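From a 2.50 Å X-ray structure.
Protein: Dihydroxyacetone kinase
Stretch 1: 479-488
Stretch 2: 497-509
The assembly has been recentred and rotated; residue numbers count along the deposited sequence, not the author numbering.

Stretch 1 (479-488) DALQPALTSL
Stretch 2 (497-509) AAFDAAQAGAERT

Two helices of one dihydroxyacetone kinase chain pack nearly antiparallel and unusually close, through alanine, glycine and proline surfaces that let backbone meet backbone, with no hydrogen bond crossing between them. Residues 479-488 and 497-509 are each segments of longer helices; their axes approach to 7.1 Å, their N-to-C directions differ by 155°, and the contact buries 483 Å², both sides summed. The register is set by three CA-CA pairs: A480 with A502 at 3.9 Å, A484 with A498 at 4.3 Å and P483 with A501 at 5.2 Å.

Both helices keep phi near -60° and psi near -45° over most of their length, with i to i+4 backbone hydrogen bonds. A480 departs to -108/-35, and the first helix kinks at P483, whose ring nitrogen has no hydrogen to give to the preceding turn. In the second helix the ladder runs regularly from A501 N to A497 O (2.9 Å) through R508 N to A504 O (2.9 Å); T509 N makes only weak bonds, to G505 O (3.4 Å) and A506 O (3.1 Å).

The tightest point lies at G505. D479 O sits 3.1 Å from G505 CA in a CA-H...O contact with an angle of 146° at the hydrogen; an ideal CB on G505 would fall 1.8 Å from D479 O, so the absent side chain makes this approach possible. One turn earlier on the second helix, A480 O makes a similar contact to A502 CA (3.3 Å, 135°), while also accepting from A484 N at 3.3 Å.

Small apolar groups, mostly alanine methyls, pack around these contacts. A480 CB lies 4.0 Å from A502 CB, A484 CB 3.9 Å from A502 CB, and P483 CB, on a C-gamma exo ring, 3.8 Å from A501 CB. L488 (chi1 m, chi2 t) has its CA-CB bond sideways, but its end comes nearer, placing CG 3.6 Å from A498 CB. S487 (chi1 t) has its CA-CB bond toward the partner, and its OG lies 3.4 Å from A497 CB; OG is also 3.3 Å from A498 N, but the poor angle rules out a hydrogen bond.

At the other end, D479 (chi1 m, chi2 -65°) brings OD2 to 3.6 Å from T509 CG2, a van der Waals contact. T509 (chi1 p) turns OG1 back to A506 O at 2.7 Å, a hydrogen bond within its own helix. R508 (m, t, m, chi4 -87°) reaches across with NH2 3.9 Å from P483 CG, which lies at the guanidinium edge.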

# COMPACT_ATOMS: atom_id res chain seq x y z
N ASP A 479 -13.20 36.82 -23.31
CA ASP A 479 -12.51 38.00 -23.81
C ASP A 479 -13.37 38.97 -24.62
O ASP A 479 -13.03 40.14 -24.76
CB ASP A 479 -11.30 37.59 -24.64
CG ASP A 479 -10.41 36.63 -23.91
OD1 ASP A 479 -9.83 37.04 -22.88
OD2 ASP A 479 -10.27 35.48 -24.35
N ALA A 480 -14.48 38.47 -25.15
CA ALA A 480 -15.38 39.31 -25.92
C ALA A 480 -16.66 39.56 -25.11
O ALA A 480 -17.23 40.64 -25.17
CB ALA A 480 -15.72 38.63 -27.26
N LEU A 481 -17.08 38.55 -24.34
CA LEU A 481 -18.30 38.65 -23.55
C LEU A 481 -18.24 39.71 -22.46
O LEU A 481 -19.11 40.57 -22.37
CB LEU A 481 -18.63 37.30 -22.90
CG LEU A 481 -20.09 36.83 -22.89
CD1 LEU A 481 -20.33 36.09 -21.59
CD2 LEU A 481 -21.06 37.98 -23.01
N GLN A 482 -17.21 39.64 -21.62
CA GLN A 482 -17.07 40.60 -20.53
C GLN A 482 -17.10 42.05 -21.01
O GLN A 482 -17.87 42.85 -20.50
CB GLN A 482 -15.77 40.34 -19.77
CG GLN A 482 -15.64 41.19 -18.53
CD GLN A 482 -15.09 40.40 -17.36
OE1 GLN A 482 -13.95 39.94 -17.38
NE2 GLN A 482 -15.92 40.23 -16.33
N PRO A 483 -16.26 42.39 -22.00
CA PRO A 483 -16.24 43.76 -22.52
C PRO A 483 -17.65 44.19 -22.90
O PRO A 483 -18.09 45.29 -22.53
CB PRO A 483 -15.33 43.65 -23.73
CG PRO A 483 -14.37 42.59 -23.34
CD PRO A 483 -15.27 41.56 -22.72
N ALA A 484 -18.35 43.31 -23.61
CA ALA A 484 -19.71 43.57 -24.06
C ALA A 484 -20.67 43.76 -22.89
O ALA A 484 -21.47 44.70 -22.89
CB ALA A 484 -20.19 42.44 -24.96
N LEU A 485 -20.60 42.87 -21.91
CA LEU A 485 -21.50 42.96 -20.77
C LEU A 485 -21.19 44.19 -19.93
O LEU A 485 -22.08 44.76 -19.29
CB LEU A 485 -21.44 41.70 -19.91
CG LEU A 485 -22.02 40.46 -20.62
CD1 LEU A 485 -22.09 39.31 -19.65
CD2 LEU A 485 -23.40 40.78 -21.16
N THR A 486 -19.93 44.61 -19.94
CA THR A 486 -19.56 45.80 -19.19
C THR A 486 -20.07 47.01 -19.97
O THR A 486 -20.62 47.95 -19.38
CB THR A 486 -18.05 45.89 -19.01
OG1 THR A 486 -17.61 44.78 -18.22
CG2 THR A 486 -17.67 47.17 -18.31
N SER A 487 -19.91 46.98 -21.29
CA SER A 487 -20.38 48.09 -22.11
C SER A 487 -21.88 48.32 -21.86
O SER A 487 -22.31 49.45 -21.62
CB SER A 487 -20.15 47.78 -23.59
OG SER A 487 -20.60 48.85 -24.41
N LEU A 488 -22.65 47.24 -21.91
CA LEU A 488 -24.09 47.31 -21.70
C LEU A 488 -24.47 47.76 -20.30
O LEU A 488 -25.51 48.39 -20.11
CB LEU A 488 -24.72 45.95 -21.99
CG LEU A 488 -24.68 45.53 -23.47
CD1 LEU A 488 -25.11 44.08 -23.62
CD2 LEU A 488 -25.60 46.44 -24.26
N ALA A 497 -22.15 49.84 -29.12
CA ALA A 497 -21.01 49.94 -28.21
C ALA A 497 -20.62 48.55 -27.71
O ALA A 497 -19.44 48.21 -27.67
CB ALA A 497 -21.36 50.84 -27.03
N ALA A 498 -21.62 47.76 -27.33
CA ALA A 498 -21.39 46.42 -26.83
C ALA A 498 -20.63 45.59 -27.86
O ALA A 498 -19.65 44.92 -27.54
CB ALA A 498 -22.74 45.76 -26.51
N PHE A 499 -21.10 45.64 -29.10
CA PHE A 499 -20.45 44.90 -30.17
C PHE A 499 -19.01 45.34 -30.32
O PHE A 499 -18.09 44.52 -30.34
CB PHE A 499 -21.18 45.12 -31.49
CG PHE A 499 -20.34 44.85 -32.69
CD1 PHE A 499 -19.77 43.60 -32.88
CD2 PHE A 499 -20.09 45.85 -33.62
CE1 PHE A 499 -18.97 43.35 -33.98
CE2 PHE A 499 -19.30 45.61 -34.73
CZ PHE A 499 -18.73 44.36 -34.91
N ASP A 500 -18.81 46.65 -30.44
CA ASP A 500 -17.47 47.18 -30.59
C ASP A 500 -16.54 46.68 -29.49
O ASP A 500 -15.39 46.36 -29.74
CB ASP A 500 -17.50 48.70 -30.56
CG ASP A 500 -16.26 49.30 -31.18
OD1 ASP A 500 -16.11 49.18 -32.43
OD2 ASP A 500 -15.43 49.86 -30.43
N ALA A 501 -17.05 46.63 -28.27
CA ALA A 501 -16.24 46.17 -27.15
C ALA A 501 -15.89 44.70 -27.35
O ALA A 501 -14.72 44.30 -27.27
CB ALA A 501 -17.01 46.36 -25.84
N ALA A 502 -16.90 43.89 -27.62
CA ALA A 502 -16.70 42.47 -27.84
C ALA A 502 -15.69 42.26 -28.97
O ALA A 502 -14.78 41.44 -28.87
CB ALA A 502 -18.04 41.79 -28.19
N GLN A 503 -15.88 43.02 -30.05
CA GLN A 503 -15.01 42.93 -31.22
C GLN A 503 -13.55 43.20 -30.86
O GLN A 503 -12.65 42.50 -31.34
CB GLN A 503 -15.50 43.91 -32.29
CG GLN A 503 -14.69 43.91 -33.58
CD GLN A 503 -14.60 42.54 -34.23
OE1 GLN A 503 -15.49 41.71 -34.09
NE2 GLN A 503 -13.53 42.32 -34.98
N ALA A 504 -13.30 44.20 -30.01
CA ALA A 504 -11.93 44.52 -29.61
C ALA A 504 -11.36 43.33 -28.84
O ALA A 504 -10.23 42.91 -29.08
CB ALA A 504 -11.91 45.76 -28.73
N GLY A 505 -12.16 42.80 -27.93
CA GLY A 505 -11.74 41.65 -27.14
C GLY A 505 -11.43 40.45 -28.01
O GLY A 505 -10.46 39.74 -27.77
N ALA A 506 -12.25 40.21 -29.03
CA ALA A 506 -12.01 39.07 -29.91
C ALA A 506 -10.69 39.30 -30.63
O ALA A 506 -9.89 38.38 -30.82
CB ALA A 506 -13.13 38.94 -30.92
N GLU A 507 -10.47 40.55 -31.03
CA GLU A 507 -9.24 40.91 -31.72
C GLU A 507 -8.04 40.67 -30.83
O GLU A 507 -7.01 40.21 -31.30
CB GLU A 507 -9.32 42.38 -32.18
CG GLU A 507 -10.18 42.55 -33.44
CD GLU A 507 -10.63 43.98 -33.69
OE1 GLU A 507 -11.16 44.24 -34.79
OE2 GLU A 507 -10.46 44.82 -32.78
N ARG A 508 -8.17 40.95 -29.54
CA ARG A 508 -7.05 40.73 -28.62
C ARG A 508 -6.62 39.26 -28.60
O ARG A 508 -5.44 38.96 -28.43
CB ARG A 508 -7.40 41.21 -27.19
CG ARG A 508 -7.33 42.72 -27.02
CD ARG A 508 -7.51 43.16 -25.57
NE ARG A 508 -8.90 43.13 -25.13
CZ ARG A 508 -9.77 44.13 -25.28
NH1 ARG A 508 -9.39 45.26 -25.87
NH2 ARG A 508 -11.01 44.00 -24.84
N THR A 509 -7.57 38.34 -28.80
CA THR A 509 -7.23 36.92 -28.78
C THR A 509 -6.40 36.51 -29.99
O THR A 509 -5.76 35.46 -29.97
CB THR A 509 -8.49 36.00 -28.72
OG1 THR A 509 -9.13 35.93 -30.00
CG2 THR A 509 -9.47 36.51 -27.70